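Local coordinates for chitin binding protein (Tectaria macrodonta, PDB 6IF7), which probably cleaves chitin oxidatively as a copper-dependent lytic polysaccharide monooxygenase of family AA10, and is known as an insecticidal fern protein, at residues P48-R53 with A173-S178; F93-I98 with G149-G154; Y110-G115 with V120-A125; A125-L130 with L160-W165. All blocks are in the same frame, centred on the assembly; numbering follows the deposited sequence.

Contact 1. Residues P48-R53 with A173-S178; sequences PNAAGR and AFYSCS
The Tyr175 ring, carried out to the loop with CG anti to the carbonyl carbon (chi1 -57°), sets OH 3.4 Å from Ala50 CB, while the ring of His54 meets it at about 75°. On the loop side the flat group is the Arg53 guanidinium, which takes Asn49 O at its edge, in plane, through NH2 at 3.0 Å. Ala50 CB touches Ala173 CB as well, at 3.6 Å, so one buried methyl fills the corner between a tyrosine hydroxyl and a second methyl. That hydroxyl is hydrogen-bonded to ND1 of His54, a polar partner beside the apolar contact. Ala50 O is gripped twice, by Arg53 N and by Arg53 NE (2.9 Å), from opposite faces of its carbonyl plane. Arg53 N closes the type I' turn from Ala50 to Arg53, while NE, with NH2 on Asn49 O, holds the side chain back against it, which probably stiffens the turn. The contact packs this turn, between strand 46-47 and helix 54-57, onto the start of strand 173-182. Next along that strand, Phe174 meets copper-binding His1 edge-to-face, consistent with the phenylalanine commonly found beside the copper in AA10 monooxygenases.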
# COMPACT_ATOMS: atom_id res chain seq x y z
N PRO A 48 -2.37 4.24 15.19
CA PRO A 48 -1.65 5.24 16.03
C PRO A 48 -0.75 4.61 17.08
O PRO A 48 0.18 5.22 17.57
CB PRO A 48 -2.78 6.02 16.72
CG PRO A 48 -4.04 5.65 16.03
CD PRO A 48 -3.83 4.29 15.43
N ASN A 49 -1.03 3.35 17.35
CA ASN A 49 -0.46 2.57 18.37
C ASN A 49 0.65 1.58 17.97
O ASN A 49 1.16 0.91 18.84
CB ASN A 49 -1.64 1.76 18.92
CG ASN A 49 -1.42 1.36 20.33
OD1 ASN A 49 -0.57 1.94 21.00
ND2 ASN A 49 -2.18 0.36 20.80
N ALA A 50 1.02 1.47 16.69
CA ALA A 50 1.72 0.25 16.21
C ALA A 50 2.94 -0.16 17.01
O ALA A 50 3.02 -1.28 17.48
CB ALA A 50 2.11 0.38 14.75
N ALA A 51 3.90 0.75 17.12
CA ALA A 51 5.18 0.46 17.76
C ALA A 51 5.84 -0.77 17.12
O ALA A 51 6.39 -1.60 17.82
CB ALA A 51 5.00 0.29 19.28
N GLY A 52 5.77 -0.87 15.79
CA GLY A 52 6.42 -1.95 15.06
C GLY A 52 5.75 -3.31 15.10
O GLY A 52 6.27 -4.26 14.51
N ARG A 53 4.59 -3.42 15.74
CA ARG A 53 3.93 -4.70 16.00
C ARG A 53 2.87 -4.99 14.93
O ARG A 53 1.72 -5.27 15.23
CB ARG A 53 3.30 -4.69 17.39
CG ARG A 53 4.30 -4.42 18.52
CD ARG A 53 3.60 -4.23 19.84
NE ARG A 53 2.81 -3.00 19.84
CZ ARG A 53 1.65 -2.82 20.46
NH1 ARG A 53 1.08 -3.81 21.14
NH2 ARG A 53 1.03 -1.64 20.37
N ALA A 173 2.13 4.11 12.80
CA ALA A 173 2.52 3.58 11.51
C ALA A 173 1.36 3.71 10.50
O ALA A 173 0.18 3.73 10.89
CB ALA A 173 2.93 2.14 11.67
N PHE A 174 1.71 3.80 9.22
CA PHE A 174 0.79 3.87 8.10
C PHE A 174 1.01 2.65 7.20
O PHE A 174 2.13 2.13 7.09
CB PHE A 174 1.00 5.17 7.31
CG PHE A 174 0.72 6.41 8.12
CD1 PHE A 174 1.67 6.90 9.03
CD2 PHE A 174 -0.50 7.08 8.00
CE1 PHE A 174 1.40 8.04 9.80
CE2 PHE A 174 -0.76 8.22 8.76
CZ PHE A 174 0.18 8.69 9.66
N TYR A 175 -0.05 2.20 6.55
CA TYR A 175 -0.04 0.96 5.77
C TYR A 175 -0.66 1.20 4.41
O TYR A 175 -1.73 1.80 4.31
CB TYR A 175 -0.81 -0.11 6.53
CG TYR A 175 -0.25 -0.35 7.93
CD1 TYR A 175 0.76 -1.30 8.14
CD2 TYR A 175 -0.70 0.38 9.02
CE1 TYR A 175 1.29 -1.50 9.40
CE2 TYR A 175 -0.18 0.18 10.30
CZ TYR A 175 0.81 -0.76 10.49
OH TYR A 175 1.34 -0.97 11.74
N SER A 176 0.05 0.75 3.37
CA SER A 176 -0.33 0.97 1.98
C SER A 176 -0.26 -0.32 1.14
O SER A 176 0.78 -1.00 1.13
CB SER A 176 0.63 2.01 1.40
OG SER A 176 0.42 2.18 0.02
N CYS A 177 -1.34 -0.65 0.44
CA CYS A 177 -1.36 -1.73 -0.59
C CYS A 177 -1.37 -1.10 -1.97
O CYS A 177 -2.24 -0.26 -2.22
CB CYS A 177 -2.61 -2.59 -0.49
SG CYS A 177 -2.58 -3.74 0.88
N SER A 178 -0.47 -1.55 -2.85
CA SER A 178 -0.45 -1.11 -4.26
C SER A 178 -0.47 -2.35 -5.18
O SER A 178 0.36 -3.25 -5.08
CB SER A 178 0.77 -0.22 -4.56
OG SER A 178 0.78 0.95 -3.73

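Contact 2. Residues F93-I98 with G149-G154; sequences FPFRYI and GTTPSG
Phe93 and Gly149 face each other as the next hydrogen-bonded pair of an antiparallel ladder would, two residues beyond Phe95 and Ile147, but here the chains have parted and two waters bridge the backbone. One water accepts from Gly149 N at 3.0 Å and also bonds Phe93 O. The other accepts from Phe93 N and lies 2.7 Å from Gly149 O, to which it can donate. Pro94, at the centre of an inverse gamma turn, bends the chain just before strand 95-99 begins. Of the side chains, Phe95 carries the direct contact, and it does so with its ring edge: CZ meets the Thr151 methyl CG2 at 3.9 Å, and CE2 lies 4.0 Å from Gly149 O near the ring plane. One face of this ring takes Phe93 CD2, 3.6 Å above the plane and offset toward the rim, and Phe109 packs against the ring edge-to-face. With Thr151 OG1 between the backbone N and the carbonyl carbon (chi1 56°), CG2 falls anti to the carbonyl carbon and meets the ring, while OG1 bonds Pro87 O and Ala90 N. Each group of the threonine thus has its own kind of neighbour. Water bridges the backbone polar atoms where the strands part. The ring edge meets a methyl by van der Waals contact and also faces the Gly149 carbonyl, whose oxygen probably suits the slightly positive C-H rim.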
# COMPACT_ATOMS: atom_id res chain seq x y z
N PHE A 93 13.08 2.03 -11.01
CA PHE A 93 11.69 2.45 -10.89
C PHE A 93 11.58 3.63 -9.93
O PHE A 93 12.14 3.56 -8.84
CB PHE A 93 10.79 1.36 -10.44
CG PHE A 93 9.34 1.72 -10.56
CD1 PHE A 93 8.70 1.62 -11.79
CD2 PHE A 93 8.63 2.22 -9.46
CE1 PHE A 93 7.36 1.95 -11.90
CE2 PHE A 93 7.29 2.56 -9.58
CZ PHE A 93 6.65 2.42 -10.80
N PRO A 94 10.89 4.73 -10.35
CA PRO A 94 10.74 5.92 -9.49
C PRO A 94 9.63 5.74 -8.45
O PRO A 94 8.48 6.18 -8.66
CB PRO A 94 10.43 7.05 -10.48
CG PRO A 94 9.82 6.38 -11.65
CD PRO A 94 10.30 4.95 -11.69
N PHE A 95 9.96 5.06 -7.34
CA PHE A 95 9.01 4.89 -6.25
C PHE A 95 8.74 6.24 -5.57
O PHE A 95 9.69 7.00 -5.25
CB PHE A 95 9.46 3.88 -5.19
CG PHE A 95 9.69 2.49 -5.70
CD1 PHE A 95 8.63 1.61 -5.90
CD2 PHE A 95 11.00 2.03 -5.97
CE1 PHE A 95 8.84 0.32 -6.36
CE2 PHE A 95 11.22 0.74 -6.43
CZ PHE A 95 10.14 -0.10 -6.62
N ARG A 96 7.45 6.52 -5.35
CA ARG A 96 7.02 7.77 -4.69
C ARG A 96 5.98 7.46 -3.64
O ARG A 96 5.08 6.69 -3.90
CB ARG A 96 6.44 8.74 -5.70
CG ARG A 96 7.35 9.07 -6.87
CD ARG A 96 8.48 10.00 -6.47
NE ARG A 96 9.33 10.32 -7.63
CZ ARG A 96 10.48 9.72 -7.97
NH1 ARG A 96 11.02 8.72 -7.25
NH2 ARG A 96 11.13 10.14 -9.05
N TYR A 97 6.13 8.07 -2.46
CA TYR A 97 5.15 8.02 -1.36
C TYR A 97 4.75 9.45 -1.09
O TYR A 97 5.57 10.27 -0.62
CB TYR A 97 5.77 7.41 -0.09
CG TYR A 97 4.77 7.09 1.02
CD1 TYR A 97 4.19 8.08 1.81
CD2 TYR A 97 4.41 5.77 1.27
CE1 TYR A 97 3.28 7.76 2.79
CE2 TYR A 97 3.51 5.45 2.26
CZ TYR A 97 2.95 6.44 3.00
OH TYR A 97 2.06 6.05 3.98
N ILE A 98 3.49 9.76 -1.39
CA ILE A 98 2.97 11.13 -1.21
C ILE A 98 2.64 11.34 0.26
O ILE A 98 1.93 10.53 0.89
CB ILE A 98 1.77 11.49 -2.14
CG1 ILE A 98 1.31 12.95 -1.89
CG2 ILE A 98 0.57 10.56 -1.95
CD1 ILE A 98 0.38 13.50 -2.96
N GLY A 149 15.24 1.49 -5.09
CA GLY A 149 15.52 0.11 -4.77
C GLY A 149 15.45 -0.74 -6.00
O GLY A 149 14.99 -0.30 -7.06
N THR A 150 15.92 -1.97 -5.85
CA THR A 150 15.87 -2.97 -6.89
C THR A 150 14.63 -3.83 -6.64
O THR A 150 14.43 -4.35 -5.53
CB THR A 150 17.16 -3.81 -6.93
OG1 THR A 150 18.26 -2.95 -7.25
CG2 THR A 150 17.08 -4.92 -8.00
N THR A 151 13.77 -3.94 -7.66
CA THR A 151 12.64 -4.84 -7.62
C THR A 151 13.14 -6.27 -7.68
O THR A 151 14.14 -6.55 -8.35
CB THR A 151 11.70 -4.61 -8.81
OG1 THR A 151 12.43 -4.74 -10.04
CG2 THR A 151 11.09 -3.22 -8.70
N PRO A 152 12.45 -7.19 -6.98
CA PRO A 152 12.89 -8.59 -7.08
C PRO A 152 12.71 -9.15 -8.51
O PRO A 152 11.80 -8.71 -9.25
CB PRO A 152 12.02 -9.31 -6.03
CG PRO A 152 11.40 -8.23 -5.21
CD PRO A 152 11.24 -7.07 -6.14
N SER A 153 13.58 -10.09 -8.89
CA SER A 153 13.85 -10.34 -10.31
C SER A 153 13.19 -11.51 -11.01
O SER A 153 13.20 -11.55 -12.25
CB SER A 153 15.37 -10.37 -10.59
OG SER A 153 15.98 -11.32 -9.76
N GLY A 154 12.58 -12.45 -10.31
CA GLY A 154 11.98 -13.57 -11.05
C GLY A 154 10.48 -13.52 -11.11
O GLY A 154 9.83 -14.54 -10.95
O HOH W 1 14.46 2.47 -7.81
O HOH W 2 13.59 -0.36 -9.41

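Contact 3. Residues Y110-G115 with V120-A125; sequences YVTREG and VPLKWA
Leu122 makes the first touch, its methyl CD1 lying 3.9 Å from Thr112 CG2, the two side chains meeting at a slant. With CG opposite its backbone N (chi1 -168°), the leucine brings its end nearer to Thr112 than its CB alone would come. The threonine turns only its methyl to this partner, for OG1 is held by His159 ND1 and Leu160 N. Trp124 then swings over to the neighbouring helix 54-57, where it packs on His54 and Arg55, and its NE1 bonds Ile58 O. Ala125 closes the walk through its carbonyl: O lies 2.9 Å from Arg113 NE, approaching the guanidinium obliquely. Arg113, extended from CG to NE, also reaches Leu127 O in a weak hydrogen bond and Glu128 in a long, weak ion pair. Without the long side chain, as with an alanine here, the carbonyls of Ala125 and Leu127 would probably lose their cationic neighbour and the Glu128 carboxylate its distant mate. What results is a long connection after strand 105-111 that doubles back against the end of its own strand, at the flank of the beta-sandwich expected of an AA10 monooxygenase; Tyr110, on that strand, touches a sugar of the bound glycan.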
# COMPACT_ATOMS: atom_id res chain seq x y z
N TYR A 110 7.44 -4.52 0.98
CA TYR A 110 7.30 -5.96 0.78
C TYR A 110 6.60 -6.20 -0.53
O TYR A 110 5.75 -5.39 -0.93
CB TYR A 110 6.47 -6.59 1.90
CG TYR A 110 7.11 -6.45 3.27
CD1 TYR A 110 6.93 -5.27 4.03
CD2 TYR A 110 7.91 -7.47 3.82
CE1 TYR A 110 7.52 -5.13 5.28
CE2 TYR A 110 8.49 -7.33 5.08
CZ TYR A 110 8.29 -6.16 5.81
OH TYR A 110 8.84 -5.98 7.05
N VAL A 111 6.95 -7.30 -1.18
CA VAL A 111 6.20 -7.80 -2.33
C VAL A 111 5.59 -9.18 -2.03
O VAL A 111 6.14 -9.97 -1.24
CB VAL A 111 7.08 -7.89 -3.61
CG1 VAL A 111 7.98 -9.12 -3.60
CG2 VAL A 111 6.21 -7.87 -4.85
N THR A 112 4.47 -9.46 -2.69
CA THR A 112 3.83 -10.77 -2.65
C THR A 112 4.75 -11.86 -3.22
O THR A 112 5.47 -11.62 -4.20
CB THR A 112 2.50 -10.78 -3.43
OG1 THR A 112 2.67 -10.08 -4.67
CG2 THR A 112 1.41 -10.11 -2.64
N ARG A 113 4.70 -13.03 -2.60
CA ARG A 113 5.46 -14.20 -3.06
C ARG A 113 4.91 -14.75 -4.40
O ARG A 113 3.77 -14.49 -4.79
CB ARG A 113 5.36 -15.32 -2.04
CG ARG A 113 5.99 -15.07 -0.69
CD ARG A 113 5.28 -15.96 0.33
NE ARG A 113 5.80 -15.85 1.69
CZ ARG A 113 6.94 -16.38 2.13
NH1 ARG A 113 7.74 -17.07 1.31
NH2 ARG A 113 7.32 -16.21 3.39
N GLU A 114 5.73 -15.57 -5.07
CA GLU A 114 5.29 -16.22 -6.31
C GLU A 114 4.06 -17.06 -6.02
O GLU A 114 3.94 -17.63 -4.93
CB GLU A 114 6.41 -17.08 -6.91
CG GLU A 114 7.61 -16.28 -7.44
CD GLU A 114 7.27 -15.33 -8.59
OE1 GLU A 114 6.81 -14.18 -8.36
OE2 GLU A 114 7.47 -15.72 -9.75
N GLY A 115 3.12 -17.08 -6.96
CA GLY A 115 1.88 -17.81 -6.75
C GLY A 115 0.86 -17.11 -5.88
O GLY A 115 -0.10 -17.73 -5.43
N VAL A 120 -7.71 -14.19 -3.72
CA VAL A 120 -7.70 -14.59 -2.31
C VAL A 120 -7.32 -13.40 -1.43
O VAL A 120 -6.34 -12.74 -1.74
CB VAL A 120 -6.70 -15.75 -2.08
CG1 VAL A 120 -6.72 -16.21 -0.62
CG2 VAL A 120 -6.99 -16.92 -3.01
N PRO A 121 -8.08 -13.13 -0.32
CA PRO A 121 -7.68 -12.10 0.66
C PRO A 121 -6.22 -12.21 1.09
O PRO A 121 -5.68 -13.32 1.21
CB PRO A 121 -8.63 -12.35 1.84
CG PRO A 121 -9.85 -12.97 1.24
CD PRO A 121 -9.33 -13.82 0.10
N LEU A 122 -5.58 -11.05 1.29
CA LEU A 122 -4.16 -10.99 1.57
C LEU A 122 -3.88 -11.35 3.02
O LEU A 122 -4.46 -10.76 3.94
CB LEU A 122 -3.61 -9.59 1.28
CG LEU A 122 -2.08 -9.45 1.25
CD1 LEU A 122 -1.47 -10.15 0.05
CD2 LEU A 122 -1.71 -7.96 1.24
N LYS A 123 -2.96 -12.29 3.19
CA LYS A 123 -2.58 -12.86 4.48
C LYS A 123 -1.11 -12.54 4.64
O LYS A 123 -0.45 -12.25 3.66
CB LYS A 123 -2.81 -14.38 4.48
CG LYS A 123 -4.25 -14.77 4.15
CD LYS A 123 -4.39 -16.20 3.63
CE LYS A 123 -3.97 -16.36 2.16
NZ LYS A 123 -4.44 -17.68 1.66
N TRP A 124 -0.58 -12.57 5.86
CA TRP A 124 0.84 -12.24 6.06
C TRP A 124 1.77 -13.18 5.28
O TRP A 124 2.76 -12.75 4.72
CB TRP A 124 1.19 -12.22 7.55
CG TRP A 124 0.78 -10.94 8.19
CD1 TRP A 124 -0.33 -10.73 8.98
CD2 TRP A 124 1.42 -9.67 8.05
NE1 TRP A 124 -0.39 -9.40 9.36
CE2 TRP A 124 0.68 -8.74 8.81
CE3 TRP A 124 2.58 -9.23 7.37
CZ2 TRP A 124 1.05 -7.39 8.89
CZ3 TRP A 124 2.95 -7.90 7.47
CH2 TRP A 124 2.19 -6.99 8.21
N ALA A 125 1.41 -14.46 5.25
CA ALA A 125 2.15 -15.49 4.53
C ALA A 125 2.14 -15.34 2.99
O ALA A 125 2.97 -15.95 2.32
CB ALA A 125 1.61 -16.87 4.92

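Contact 4. Residues A125-L130 with L160-W165; sequences ADLEEL and LIYVIW
A chi1 of -163° places Tyr162 CG anti to its own backbone nitrogen, and Leu127, with chi1 -63° and chi2 174°, reaches out to meet the base of the tyrosine; the two side chains cross at about a right angle. Leu127 CD1 comes to 3.8 Å from Tyr162 CD2, oblique to the ring. Both leucine methyls also lie close to the tyrosine CB, CD1 at 4.0 Å and CD2 at 4.1 Å, so the fork of Leu127 sits at the root of the aromatic side chain. Its CD2 then extends the apolar patch to Leu160 CD2, a looser approach of 4.4 Å. All three residues are buried, and the contact between them is purely van der Waals. The polar end of Tyr162 is taken care of away from the leucine, its OH being hydrogen-bonded to Leu63 O; Leu127 packs on Leu63 too, which puts that loop residue next to both partners. Strand 159-167 runs between strands 105-111 and 173-182 in the mixed sheet, and Tyr162 packs on Tyr175 and Cys177 of the latter. The segment 125-130, bonded through its backbone to Val111 and Arg113, lays Leu127 onto this sheet from the connection that leads to strand 133-136.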
# COMPACT_ATOMS: atom_id res chain seq x y z
N ALA A 125 1.41 -14.46 5.25
CA ALA A 125 2.15 -15.49 4.53
C ALA A 125 2.14 -15.34 2.99
O ALA A 125 2.97 -15.95 2.32
CB ALA A 125 1.61 -16.87 4.92
N ASP A 126 1.22 -14.54 2.44
CA ASP A 126 1.28 -14.14 1.00
C ASP A 126 2.45 -13.21 0.65
O ASP A 126 2.87 -13.16 -0.49
CB ASP A 126 -0.06 -13.53 0.54
CG ASP A 126 -1.24 -14.49 0.73
OD1 ASP A 126 -1.09 -15.67 0.42
OD2 ASP A 126 -2.30 -14.07 1.20
N LEU A 127 2.99 -12.48 1.63
CA LEU A 127 4.15 -11.58 1.39
C LEU A 127 5.47 -12.26 1.61
O LEU A 127 5.56 -13.15 2.42
CB LEU A 127 4.11 -10.38 2.33
CG LEU A 127 2.92 -9.44 2.19
CD1 LEU A 127 3.02 -8.43 3.32
CD2 LEU A 127 2.89 -8.75 0.84
N GLU A 128 6.51 -11.81 0.91
CA GLU A 128 7.87 -12.23 1.25
C GLU A 128 8.19 -11.89 2.71
O GLU A 128 7.67 -10.91 3.24
CB GLU A 128 8.91 -11.57 0.32
CG GLU A 128 8.89 -11.99 -1.14
CD GLU A 128 9.18 -13.47 -1.39
OE1 GLU A 128 9.10 -14.31 -0.47
OE2 GLU A 128 9.46 -13.82 -2.53
N GLU A 129 9.04 -12.69 3.36
CA GLU A 129 9.38 -12.48 4.77
C GLU A 129 10.17 -11.22 4.96
O GLU A 129 9.97 -10.53 5.93
CB GLU A 129 10.20 -13.62 5.38
CG GLU A 129 9.48 -14.96 5.32
CD GLU A 129 9.88 -15.93 6.41
OE1 GLU A 129 10.60 -16.92 6.09
OE2 GLU A 129 9.48 -15.69 7.57
N LEU A 130 11.04 -10.91 4.01
CA LEU A 130 11.92 -9.76 4.11
C LEU A 130 11.55 -8.66 3.15
O LEU A 130 11.13 -8.93 2.02
CB LEU A 130 13.35 -10.20 3.81
CG LEU A 130 13.98 -11.23 4.76
CD1 LEU A 130 15.47 -11.19 4.55
CD2 LEU A 130 13.65 -10.97 6.22
N LEU A 160 1.31 -7.57 -5.50
CA LEU A 160 1.02 -6.45 -4.65
C LEU A 160 2.29 -6.05 -3.92
O LEU A 160 3.10 -6.90 -3.53
CB LEU A 160 -0.13 -6.84 -3.70
CG LEU A 160 -0.58 -5.83 -2.65
CD1 LEU A 160 -2.08 -5.95 -2.44
CD2 LEU A 160 0.14 -6.01 -1.31
N ILE A 161 2.45 -4.74 -3.76
CA ILE A 161 3.47 -4.17 -2.93
C ILE A 161 2.82 -3.57 -1.68
O ILE A 161 1.88 -2.76 -1.78
CB ILE A 161 4.28 -3.16 -3.73
CG1 ILE A 161 5.07 -3.92 -4.80
CG2 ILE A 161 5.20 -2.36 -2.82
CD1 ILE A 161 5.79 -3.05 -5.78
N TYR A 162 3.31 -4.02 -0.53
CA TYR A 162 2.86 -3.57 0.77
C TYR A 162 3.96 -2.70 1.38
O TYR A 162 5.12 -3.13 1.51
CB TYR A 162 2.59 -4.76 1.67
CG TYR A 162 1.74 -4.49 2.90
CD1 TYR A 162 0.44 -3.98 2.78
CD2 TYR A 162 2.20 -4.81 4.17
CE1 TYR A 162 -0.36 -3.77 3.90
CE2 TYR A 162 1.40 -4.62 5.30
CZ TYR A 162 0.13 -4.09 5.17
OH TYR A 162 -0.65 -3.90 6.30
N VAL A 163 3.59 -1.47 1.70
CA VAL A 163 4.51 -0.51 2.29
C VAL A 163 4.02 -0.17 3.69
O VAL A 163 2.86 0.23 3.89
CB VAL A 163 4.68 0.73 1.39
CG1 VAL A 163 5.70 1.71 1.96
CG2 VAL A 163 5.14 0.26 0.02
N ILE A 164 4.93 -0.36 4.65
CA ILE A 164 4.71 0.01 6.03
C ILE A 164 5.61 1.22 6.35
O ILE A 164 6.83 1.14 6.20
CB ILE A 164 5.08 -1.16 6.98
CG1 ILE A 164 4.29 -2.41 6.62
CG2 ILE A 164 4.83 -0.77 8.43
CD1 ILE A 164 4.81 -3.70 7.24
N TRP A 165 5.00 2.32 6.78
CA TRP A 165 5.74 3.55 7.19
C TRP A 165 5.68 3.65 8.71
O TRP A 165 4.66 4.06 9.26
CB TRP A 165 5.09 4.78 6.53
CG TRP A 165 5.76 6.12 6.76
CD1 TRP A 165 7.06 6.35 7.10
CD2 TRP A 165 5.17 7.43 6.56
NE1 TRP A 165 7.30 7.71 7.17
CE2 TRP A 165 6.15 8.39 6.84
CE3 TRP A 165 3.87 7.86 6.21
CZ2 TRP A 165 5.91 9.77 6.76
CZ3 TRP A 165 3.62 9.23 6.14
CH2 TRP A 165 4.64 10.17 6.41

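How the contacts relate
Contact 1 opens first, at 48-53, and closes last, at 173-178, so the other three all nest inside its loop. Contact 2 opens at 93-98 and closes at 149-154, enclosing contact 3, a short loop from 110-115 to 120-125. Contact 4 starts at Ala125, which it shares with contact 3, and closes at 160-165, thereby crossing contact 2. Backbone pairing of strand 159-167 with 105-111 and 173-182 joins contacts 3, 4 and 1 in the mixed sheet. Contact 2 lies where strands 95-99 and 144-147, the inner pair of the four-stranded antiparallel sheet, part, and Tyr97 ties it to this group by packing on Trp165 and Phe174.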